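Local coordinates for uncharacterized protein Atu1656 (Agrobacterium tumefaciens, PDB 2OJH) that is of unknown function but belongs to the TolB family and folds as a six-bladed beta-propeller, at residues A[36-39]-A[43-46]; A[47-50]-A[55-58]; A[65-68]-A[74-77]. One frame throughout, in Å; residues are numbered along the deposited sequence.

Interaction 1 (A[36-39]-A[43-46])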
ATOM      1  N   VAL A  36     -13.745  14.782   1.751  1.00 36.52           N
ATOM      2  CA  VAL A  36     -13.819  14.215   0.405  1.00 35.52           C
ATOM      3  C   VAL A  36     -12.948  15.088  -0.507  1.00 36.48           C
ATOM      4  O   VAL A  36     -13.196  16.298  -0.665  1.00 36.53           O
ATOM      5  CB  VAL A  36     -15.271  14.204  -0.093  1.00 35.94           C
ATOM      6  CG1 VAL A  36     -15.354  13.733  -1.549  1.00 35.00           C
ATOM      7  CG2 VAL A  36     -16.158  13.356   0.831  1.00 34.50           C
ATOM      8  N   VAL A  37     -11.918  14.482  -1.084  1.00 36.34           N
ATOM      9  CA  VAL A  37     -11.053  15.166  -2.032  1.00 35.97           C
ATOM     10  C   VAL A  37     -11.672  15.192  -3.422  1.00 36.69           C
ATOM     11  O   VAL A  37     -11.655  16.221  -4.090  1.00 36.92           O
ATOM     12  CB  VAL A  37      -9.679  14.475  -2.111  1.00 36.05           C
ATOM     13  CG1 VAL A  37      -8.755  15.242  -3.052  1.00 36.04           C
ATOM     14  CG2 VAL A  37      -9.071  14.432  -0.738  1.00 35.64           C
ATOM     15  N   TRP A  38     -12.208  14.058  -3.865  1.00 36.20           N
ATOM     16  CA  TRP A  38     -12.719  13.940  -5.234  1.00 37.13           C
ATOM     17  C   TRP A  38     -13.576  12.691  -5.365  1.00 36.61           C
ATOM     18  O   TRP A  38     -13.193  11.634  -4.851  1.00 36.32           O
ATOM     19  CB  TRP A  38     -11.535  13.819  -6.198  1.00 38.36           C
ATOM     20  CG  TRP A  38     -11.895  13.975  -7.627  1.00 40.22           C
ATOM     21  CD1 TRP A  38     -12.475  15.066  -8.217  1.00 41.96           C
ATOM     22  CD2 TRP A  38     -11.666  13.025  -8.662  1.00 41.72           C
ATOM     23  NE1 TRP A  38     -12.640  14.833  -9.567  1.00 43.96           N
ATOM     24  CE2 TRP A  38     -12.143  13.594  -9.868  1.00 43.05           C
ATOM     25  CE3 TRP A  38     -11.093  11.754  -8.694  1.00 43.60           C
ATOM     26  CZ2 TRP A  38     -12.067  12.931 -11.097  1.00 44.03           C
ATOM     27  CZ3 TRP A  38     -11.006  11.078  -9.940  1.00 43.79           C
ATOM     28  CH2 TRP A  38     -11.513  11.671 -11.115  1.00 44.02           C
ATOM     29  N   GLN A  39     -14.724  12.816  -6.039  1.00 35.91           N
ATOM     30  CA  GLN A  39     -15.561  11.668  -6.390  1.00 34.92           C
ATOM     31  C   GLN A  39     -15.601  11.526  -7.884  1.00 35.80           C
ATOM     32  O   GLN A  39     -15.538  12.532  -8.612  1.00 37.03           O
ATOM     33  CB  GLN A  39     -16.970  11.794  -5.818  1.00 34.27           C
ATOM     34  CG  GLN A  39     -16.948  11.933  -4.286  1.00 32.68           C
ATOM     35  CD  GLN A  39     -18.292  11.753  -3.663  1.00 33.46           C
ATOM     36  OE1 GLN A  39     -19.322  12.023  -4.295  1.00 31.48           O
ATOM     37  NE2 GLN A  39     -18.304  11.321  -2.394  1.00 31.71           N
ATOM     38  N   LEU A  43     -13.062   4.111 -11.671  1.00 36.81           N
ATOM     39  CA  LEU A  43     -12.504   3.306 -10.587  1.00 37.68           C
ATOM     40  C   LEU A  43     -11.076   3.773 -10.311  1.00 37.30           C
ATOM     41  O   LEU A  43     -10.171   3.564 -11.136  1.00 37.72           O
ATOM     42  CB  LEU A  43     -12.535   1.821 -10.979  1.00 37.98           C
ATOM     43  CG  LEU A  43     -12.309   0.783  -9.881  1.00 39.91           C
ATOM     44  CD1 LEU A  43     -13.492   0.765  -8.934  1.00 40.18           C
ATOM     45  CD2 LEU A  43     -12.139  -0.577 -10.538  1.00 42.48           C
ATOM     46  N   PHE A  44     -10.891   4.457  -9.182  1.00 36.46           N
ATOM     47  CA  PHE A  44      -9.586   4.973  -8.797  1.00 36.00           C
ATOM     48  C   PHE A  44      -9.195   4.239  -7.539  1.00 36.26           C
ATOM     49  O   PHE A  44     -10.066   3.909  -6.719  1.00 36.98           O
ATOM     50  CB  PHE A  44      -9.632   6.478  -8.536  1.00 34.96           C
ATOM     51  CG  PHE A  44      -9.333   7.298  -9.742  1.00 35.37           C
ATOM     52  CD1 PHE A  44     -10.217   7.328 -10.821  1.00 33.66           C
ATOM     53  CD2 PHE A  44      -8.136   8.001  -9.823  1.00 35.20           C
ATOM     54  CE1 PHE A  44      -9.941   8.084 -11.951  1.00 35.02           C
ATOM     55  CE2 PHE A  44      -7.846   8.757 -10.964  1.00 34.75           C
ATOM     56  CZ  PHE A  44      -8.744   8.791 -12.022  1.00 35.01           C
ATOM     57  N   GLU A  45      -7.895   3.982  -7.381  1.00 36.50           N
ATOM     58  CA  GLU A  45      -7.438   3.048  -6.350  1.00 37.23           C
ATOM     59  C   GLU A  45      -6.193   3.476  -5.610  1.00 36.79           C
ATOM     60  O   GLU A  45      -5.332   4.139  -6.173  1.00 35.69           O
ATOM     61  CB  GLU A  45      -7.208   1.654  -6.990  1.00 36.85           C
ATOM     62  CG  GLU A  45      -8.505   1.093  -7.623  1.00 38.66           C
ATOM     63  CD  GLU A  45      -8.393  -0.317  -8.121  1.00 40.88           C
ATOM     64  OE1 GLU A  45      -8.523  -1.241  -7.289  1.00 44.19           O
ATOM     65  OE2 GLU A  45      -8.240  -0.512  -9.358  1.00 44.64           O
ATOM     66  N   ALA A  46      -6.097   3.069  -4.345  1.00 36.89           N
ATOM     67  CA  ALA A  46      -4.771   2.956  -3.673  1.00 38.11           C
ATOM     68  C   ALA A  46      -3.907   4.225  -3.612  1.00 38.42           C
ATOM     69  O   ALA A  46      -2.797   4.304  -4.194  1.00 37.67           O
ATOM     70  CB  ALA A  46      -3.970   1.747  -4.271  1.00 38.95           C
TER

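Interaction 2 (A[47-50]-A[55-58])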
ATOM      1  N   PRO A  47      -4.402   5.246  -2.890  1.00 37.33           N
ATOM      2  CA  PRO A  47      -3.658   6.512  -2.852  1.00 36.75           C
ATOM      3  C   PRO A  47      -2.347   6.436  -2.031  1.00 36.83           C
ATOM      4  O   PRO A  47      -2.321   5.825  -0.944  1.00 35.78           O
ATOM      5  CB  PRO A  47      -4.664   7.472  -2.191  1.00 36.49           C
ATOM      6  CG  PRO A  47      -5.508   6.588  -1.310  1.00 38.02           C
ATOM      7  CD  PRO A  47      -5.646   5.297  -2.096  1.00 37.04           C
ATOM      8  N   ASN A  48      -1.285   7.033  -2.581  1.00 36.05           N
ATOM      9  CA  ASN A  48      -0.113   7.486  -1.813  1.00 36.72           C
ATOM     10  C   ASN A  48      -0.253   8.987  -1.558  1.00 36.64           C
ATOM     11  O   ASN A  48      -0.975   9.686  -2.273  1.00 37.05           O
ATOM     12  CB  ASN A  48       1.195   7.383  -2.639  1.00 35.14           C
ATOM     13  CG  ASN A  48       1.477   6.001  -3.175  1.00 36.64           C
ATOM     14  OD1 ASN A  48       1.683   5.840  -4.373  1.00 33.91           O
ATOM     15  ND2 ASN A  48       1.493   4.990  -2.307  1.00 34.39           N
ATOM     16  N   TRP A  49       0.478   9.490  -0.563  1.00 36.87           N
ATOM     17  CA  TRP A  49       0.466  10.905  -0.258  1.00 36.71           C
ATOM     18  C   TRP A  49       1.869  11.413  -0.422  1.00 37.40           C
ATOM     19  O   TRP A  49       2.790  10.858   0.182  1.00 38.61           O
ATOM     20  CB  TRP A  49       0.012  11.094   1.190  1.00 36.02           C
ATOM     21  CG  TRP A  49      -0.525  12.476   1.542  1.00 36.01           C
ATOM     22  CD1 TRP A  49       0.004  13.711   1.200  1.00 33.68           C
ATOM     23  CD2 TRP A  49      -1.675  12.742   2.358  1.00 33.45           C
ATOM     24  NE1 TRP A  49      -0.757  14.721   1.773  1.00 33.86           N
ATOM     25  CE2 TRP A  49      -1.787  14.148   2.488  1.00 35.90           C
ATOM     26  CE3 TRP A  49      -2.607  11.916   3.024  1.00 36.68           C
ATOM     27  CZ2 TRP A  49      -2.823  14.755   3.233  1.00 34.74           C
ATOM     28  CZ3 TRP A  49      -3.633  12.518   3.754  1.00 33.67           C
ATOM     29  CH2 TRP A  49      -3.726  13.925   3.857  1.00 34.99           C
ATOM     30  N   SER A  50       2.037  12.452  -1.229  1.00 37.20           N
ATOM     31  CA  SER A  50       3.351  12.985  -1.538  1.00 37.74           C
ATOM     32  C   SER A  50       4.082  13.476  -0.288  1.00 38.28           C
ATOM     33  O   SER A  50       3.452  13.983   0.644  1.00 37.99           O
ATOM     34  CB  SER A  50       3.244  14.091  -2.577  1.00 37.59           C
ATOM     35  OG  SER A  50       2.826  15.323  -2.029  1.00 37.58           O
ATOM     36  N   TYR A  55       0.075  16.449  -2.898  1.00 37.04           N
ATOM     37  CA  TYR A  55      -0.777  15.677  -3.791  1.00 36.12           C
ATOM     38  C   TYR A  55      -0.930  14.222  -3.394  1.00 36.02           C
ATOM     39  O   TYR A  55      -0.124  13.672  -2.620  1.00 36.50           O
ATOM     40  CB  TYR A  55      -0.304  15.774  -5.233  1.00 35.84           C
ATOM     41  CG  TYR A  55       1.037  15.119  -5.529  1.00 36.18           C
ATOM     42  CD1 TYR A  55       1.107  13.760  -5.857  1.00 36.75           C
ATOM     43  CD2 TYR A  55       2.229  15.863  -5.531  1.00 36.58           C
ATOM     44  CE1 TYR A  55       2.323  13.153  -6.151  1.00 35.34           C
ATOM     45  CE2 TYR A  55       3.456  15.249  -5.828  1.00 35.74           C
ATOM     46  CZ  TYR A  55       3.483  13.900  -6.137  1.00 35.95           C
ATOM     47  OH  TYR A  55       4.664  13.255  -6.442  1.00 36.12           O
ATOM     48  N   LEU A  56      -1.978  13.596  -3.928  1.00 35.54           N
ATOM     49  CA  LEU A  56      -2.135  12.160  -3.831  1.00 35.45           C
ATOM     50  C   LEU A  56      -1.787  11.498  -5.156  1.00 36.21           C
ATOM     51  O   LEU A  56      -2.052  12.055  -6.234  1.00 37.34           O
ATOM     52  CB  LEU A  56      -3.569  11.759  -3.426  1.00 35.55           C
ATOM     53  CG  LEU A  56      -4.126  12.401  -2.149  1.00 35.06           C
ATOM     54  CD1 LEU A  56      -5.596  12.045  -2.007  1.00 36.76           C
ATOM     55  CD2 LEU A  56      -3.347  11.993  -0.886  1.00 35.22           C
ATOM     56  N   LEU A  57      -1.196  10.307  -5.058  1.00 36.54           N
ATOM     57  CA  LEU A  57      -0.888   9.485  -6.224  1.00 36.75           C
ATOM     58  C   LEU A  57      -1.800   8.248  -6.244  1.00 36.29           C
ATOM     59  O   LEU A  57      -1.786   7.407  -5.311  1.00 36.00           O
ATOM     60  CB  LEU A  57       0.600   9.118  -6.254  1.00 36.61           C
ATOM     61  CG  LEU A  57       1.113   8.402  -7.513  1.00 37.73           C
ATOM     62  CD1 LEU A  57       1.197   9.362  -8.698  1.00 36.41           C
ATOM     63  CD2 LEU A  57       2.470   7.762  -7.205  1.00 37.40           C
ATOM     64  N   LEU A  58      -2.628   8.170  -7.281  1.00 36.50           N
ATOM     65  CA  LEU A  58      -3.621   7.095  -7.423  1.00 36.21           C
ATOM     66  C   LEU A  58      -3.408   6.328  -8.733  1.00 35.75           C
ATOM     67  O   LEU A  58      -2.871   6.866  -9.702  1.00 35.92           O
ATOM     68  CB  LEU A  58      -5.042   7.677  -7.500  1.00 36.26           C
ATOM     69  CG  LEU A  58      -5.842   8.229  -6.304  1.00 39.65           C
ATOM     70  CD1 LEU A  58      -6.513   7.190  -5.454  1.00 39.09           C
ATOM     71  CD2 LEU A  58      -5.078   9.271  -5.460  1.00 37.60           C
TER

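Interaction 3 (A[65-68]-A[74-77])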
ATOM      1  N   TYR A  65      -2.062   8.653 -11.700  1.00 37.04           N
ATOM      2  CA  TYR A  65      -2.523  10.043 -11.685  1.00 36.87           C
ATOM      3  C   TYR A  65      -2.153  10.798 -10.407  1.00 37.38           C
ATOM      4  O   TYR A  65      -2.251  10.249  -9.303  1.00 37.50           O
ATOM      5  CB  TYR A  65      -4.050  10.091 -11.824  1.00 36.11           C
ATOM      6  CG  TYR A  65      -4.586   9.522 -13.105  1.00 35.99           C
ATOM      7  CD1 TYR A  65      -4.832   8.161 -13.234  1.00 35.64           C
ATOM      8  CD2 TYR A  65      -4.886  10.351 -14.181  1.00 34.43           C
ATOM      9  CE1 TYR A  65      -5.333   7.625 -14.433  1.00 35.07           C
ATOM     10  CE2 TYR A  65      -5.407   9.827 -15.371  1.00 36.93           C
ATOM     11  CZ  TYR A  65      -5.617   8.461 -15.482  1.00 36.49           C
ATOM     12  OH  TYR A  65      -6.121   7.921 -16.645  1.00 36.80           O
ATOM     13  N   ARG A  66      -1.779  12.070 -10.555  1.00 37.63           N
ATOM     14  CA  ARG A  66      -1.631  12.965  -9.400  1.00 38.50           C
ATOM     15  C   ARG A  66      -2.922  13.781  -9.194  1.00 38.69           C
ATOM     16  O   ARG A  66      -3.474  14.333 -10.152  1.00 38.50           O
ATOM     17  CB  ARG A  66      -0.449  13.929  -9.595  1.00 38.89           C
ATOM     18  CG  ARG A  66       0.905  13.261  -9.766  1.00 39.15           C
ATOM     19  CD  ARG A  66       2.019  14.289  -9.946  1.00 40.07           C
ATOM     20  NE  ARG A  66       3.122  13.719 -10.733  1.00 44.01           N
ATOM     21  CZ  ARG A  66       3.237  13.814 -12.068  1.00 47.09           C
ATOM     22  NH1 ARG A  66       4.283  13.269 -12.696  1.00 44.08           N
ATOM     23  NH2 ARG A  66       2.305  14.442 -12.789  1.00 45.59           N
ATOM     24  N   LEU A  67      -3.398  13.844  -7.950  1.00 38.41           N
ATOM     25  CA  LEU A  67      -4.541  14.689  -7.585  1.00 39.32           C
ATOM     26  C   LEU A  67      -4.091  15.699  -6.536  1.00 38.78           C
ATOM     27  O   LEU A  67      -3.764  15.306  -5.405  1.00 38.28           O
ATOM     28  CB  LEU A  67      -5.674  13.849  -7.017  1.00 39.19           C
ATOM     29  CG  LEU A  67      -6.524  12.993  -7.958  1.00 41.00           C
ATOM     30  CD1 LEU A  67      -5.754  11.821  -8.615  1.00 40.97           C
ATOM     31  CD2 LEU A  67      -7.664  12.449  -7.120  1.00 41.43           C
ATOM     32  N   SER A  68      -4.042  16.973  -6.924  1.00 38.75           N
ATOM     33  CA  SER A  68      -3.597  18.037  -6.027  0.50 38.84           C
ATOM     34  C   SER A  68      -4.564  18.257  -4.871  1.00 39.20           C
ATOM     35  O   SER A  68      -5.771  18.275  -5.061  1.00 39.30           O
ATOM     36  CB  SER A  68      -3.410  19.343  -6.790  0.50 38.77           C
ATOM     37  OG  SER A  68      -2.880  20.321  -5.926  0.50 37.78           O
ATOM     38  N   SER A  74      -8.545  17.569  -9.980  1.00 43.94           N
ATOM     39  CA  SER A  74      -8.706  16.736 -11.178  1.00 43.61           C
ATOM     40  C   SER A  74      -7.453  15.914 -11.419  1.00 42.78           C
ATOM     41  O   SER A  74      -6.356  16.456 -11.373  1.00 42.37           O
ATOM     42  CB  SER A  74      -8.974  17.581 -12.408  1.00 43.59           C
ATOM     43  OG  SER A  74     -10.217  18.224 -12.289  1.00 45.65           O
ATOM     44  N   PRO A  75      -7.615  14.602 -11.666  1.00 42.42           N
ATOM     45  CA  PRO A  75      -6.467  13.727 -11.865  1.00 41.89           C
ATOM     46  C   PRO A  75      -5.616  14.172 -13.033  1.00 41.31           C
ATOM     47  O   PRO A  75      -6.132  14.449 -14.109  1.00 41.40           O
ATOM     48  CB  PRO A  75      -7.109  12.376 -12.186  1.00 41.53           C
ATOM     49  CG  PRO A  75      -8.419  12.438 -11.530  1.00 43.51           C
ATOM     50  CD  PRO A  75      -8.876  13.858 -11.756  1.00 42.01           C
ATOM     51  N   GLU A  76      -4.317  14.240 -12.802  1.00 41.44           N
ATOM     52  CA  GLU A  76      -3.343  14.587 -13.815  1.00 42.47           C
ATOM     53  C   GLU A  76      -2.525  13.323 -14.132  1.00 41.77           C
ATOM     54  O   GLU A  76      -1.889  12.753 -13.243  1.00 41.17           O
ATOM     55  CB  GLU A  76      -2.442  15.681 -13.269  1.00 42.46           C
ATOM     56  CG  GLU A  76      -1.242  15.991 -14.146  1.00 44.75           C
ATOM     57  CD  GLU A  76      -0.190  16.858 -13.447  1.00 45.57           C
ATOM     58  OE1 GLU A  76       0.193  16.558 -12.284  1.00 48.57           O
ATOM     59  OE2 GLU A  76       0.262  17.837 -14.080  1.00 50.10           O
ATOM     60  N   LYS A  77      -2.556  12.877 -15.388  1.00 41.29           N
ATOM     61  CA  LYS A  77      -1.908  11.614 -15.758  1.00 40.71           C
ATOM     62  C   LYS A  77      -0.392  11.727 -15.679  1.00 39.58           C
ATOM     63  O   LYS A  77       0.194  12.694 -16.197  1.00 40.05           O
ATOM     64  CB  LYS A  77      -2.331  11.153 -17.167  1.00 41.32           C
ATOM     65  CG  LYS A  77      -1.967   9.679 -17.479  1.00 41.08           C
ATOM     66  CD  LYS A  77      -2.194   9.345 -18.944  1.00 42.46           C
ATOM     67  CE  LYS A  77      -1.185  10.056 -19.859  1.00 46.50           C
ATOM     68  NZ  LYS A  77       0.082   9.281 -20.068  1.00 48.92           N
TER
HETATM   69  O   HOH W   1      -4.671  17.605  -9.505  1.00 39.17           O

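Interaction 1 (A[36-39]-A[43-46])
The indole of W38 drives its edge into the face of the F44 ring, and this aromatic pair carries the whole meeting of 36-39 with 43-46. CZ3 does most of the touching: it stands 3.7 Å above the phenyl plane, over the ring centre, and lies 3.8 Å from F44 CE1. The planes are 81° apart and the six-membered rings have their centroids 5.1 Å from each other, a T-shaped stack. W38 directs its indole toward F44 with CG anti to the backbone N (chi1 -168°). Packing is tight along the CZ3 and CH2 edge of the indole, which is held between F44 and P75. The phenyl ring is buried, with L58, Y65 and P75 also against it, and F44's own backbone is hydrogen-bonded, N to S22 OG and O to Y291 OH. W38, by contrast, stays partly exposed. V37 and W38 both pair with I24, forming a classic beta bulge in the edge strand 33-40. The T-shaped pair joins this outer strand of one blade to the segment leading into the inner strand of the next, and so is part of the blade-to-blade packing of this six-bladed beta-propeller.

Interaction 2 (A[47-50]-A[55-58])
S50 and Y55 close the tight end of this antiparallel hairpin with both backbone and side chain. S50 N donates to Y55 O at 2.8 Å, nearly straight, and S50 OG takes the returning bond from Y55 N at 3.1 Å. A chi1 of 79° turns OG toward that amide. The serine CB, placed by the backbone, lies over the centre of the tyrosine ring, 3.4 Å from its centroid, in a close CH-pi contact. Y55 makes its half of that contact with chi1 at 67°: CB starts out directed away from 47-50, but the ring folds back over the serine. Its OH reaches on to Y99 OH.

The next pair, W49 and L56, is non-hydrogen-bonded. L56 lays CD2 over one face of the indole, 3.7 Å from W49 CD2 and offset toward the ring's rim, while W49 NE1 bonds G53 O in the turn. N48 and L57 form the hydrogen-bonded pair, N48 N to L57 O at 2.8 Å and L57 N to N48 O at 2.9 Å. Their side chains run side by side on the other face of the sheet, where OD1 of N48 comes 3.5 Å from CD2 of L57. That amide is held by H90 through OD1 and by P277 O through ND2. At the far end the two methyls of L58 rest on P47 CB.

S50 OG is also hydrogen-bonded to D52 OD1, so one hydroxyl links strand and turn in the Ser-Pro-Asp-Gly sequence familiar from WD40-like repeats of TolB proteins. The chemistry implies a largely apolar hairpin whose polar side chains are satisfied beyond the strand pair: S50 and W49 in the turn, N48 by H90 and P277, Y55 by Y99.

Interaction 3 (A[65-68]-A[74-77])
R66 and E76 pair twice, through backbone and through charge. R66 N donates to E76 O and E76 N to R66 O, each at 2.8 Å, making this the hydrogen-bonded pair of strands 63-68 and 76-77. Above it, NH2 of R66 reaches OE1 of E76 at 3.0 Å in a salt bridge whose hydrogen bond is weak, bent to 145°. The oxygen lies at the edge of the guanidinium, near its plane. The carboxylate plane is turned 80° from it, and OE2 of E76 stays farther off, 4.2 Å from R66 NH2. E76 starts out trans from its amide nitrogen (chi1 171°) and runs on extended, which brings the carboxylate to the arginine.

On the opposite face, Y65 leans across both P75 and K77: its CD2 is 3.6 Å from P75 CB and equally near K77 CA. The lysine then bends and leads its amino end away from the tyrosine. P75 also lies against L67, whose CD1 approaches P75 CB to 3.9 Å. Towards the turn, a water bridges S68 N, at the end of strand 63-68, and S74 O in the loop, accepting from the first at 2.7 Å and donating to the second at 2.8 Å.

A second shell sets the arginine. NE bonds Y99 OH and NH1 bonds S117 O, which fixes the guanidinium's rotation and probably leaves the exposed E76, whose bond is weak, as the lesser partner. S74 OG is bonded to D72 in the turn.

Strand 76-77 is the outermost strand of its four-stranded blade and pairs with 63-68, which is bonded in turn to 55-60. The L67 and P75 side chains face W38 of strand 33-40 in one adjoining blade, whereas R66 reaches Y99 of strand 98-103 in the other.

How the interactions relate
Interactions 2 and 3 span one propeller blade from inner to outer strand, and interaction 1 docks the preceding blade against it; the centres are 9 to 10 Å apart. Interaction 2 joins the first two strands and interaction 3 the last two; probable hydrogen bonds between them, L58 O to Y65 N and L56 O to L67 N, both 2.8 Å, make the sheet continuous. W38 and F44 of interaction 1 both press on P75 of interaction 3, F44 CZ lying 3.7 Å from P75 CG, and F44 CD2 sits 3.9 Å from L58 CB of interaction 2. The protein's function is unknown, and these contacts join strands within a blade and one blade to the next.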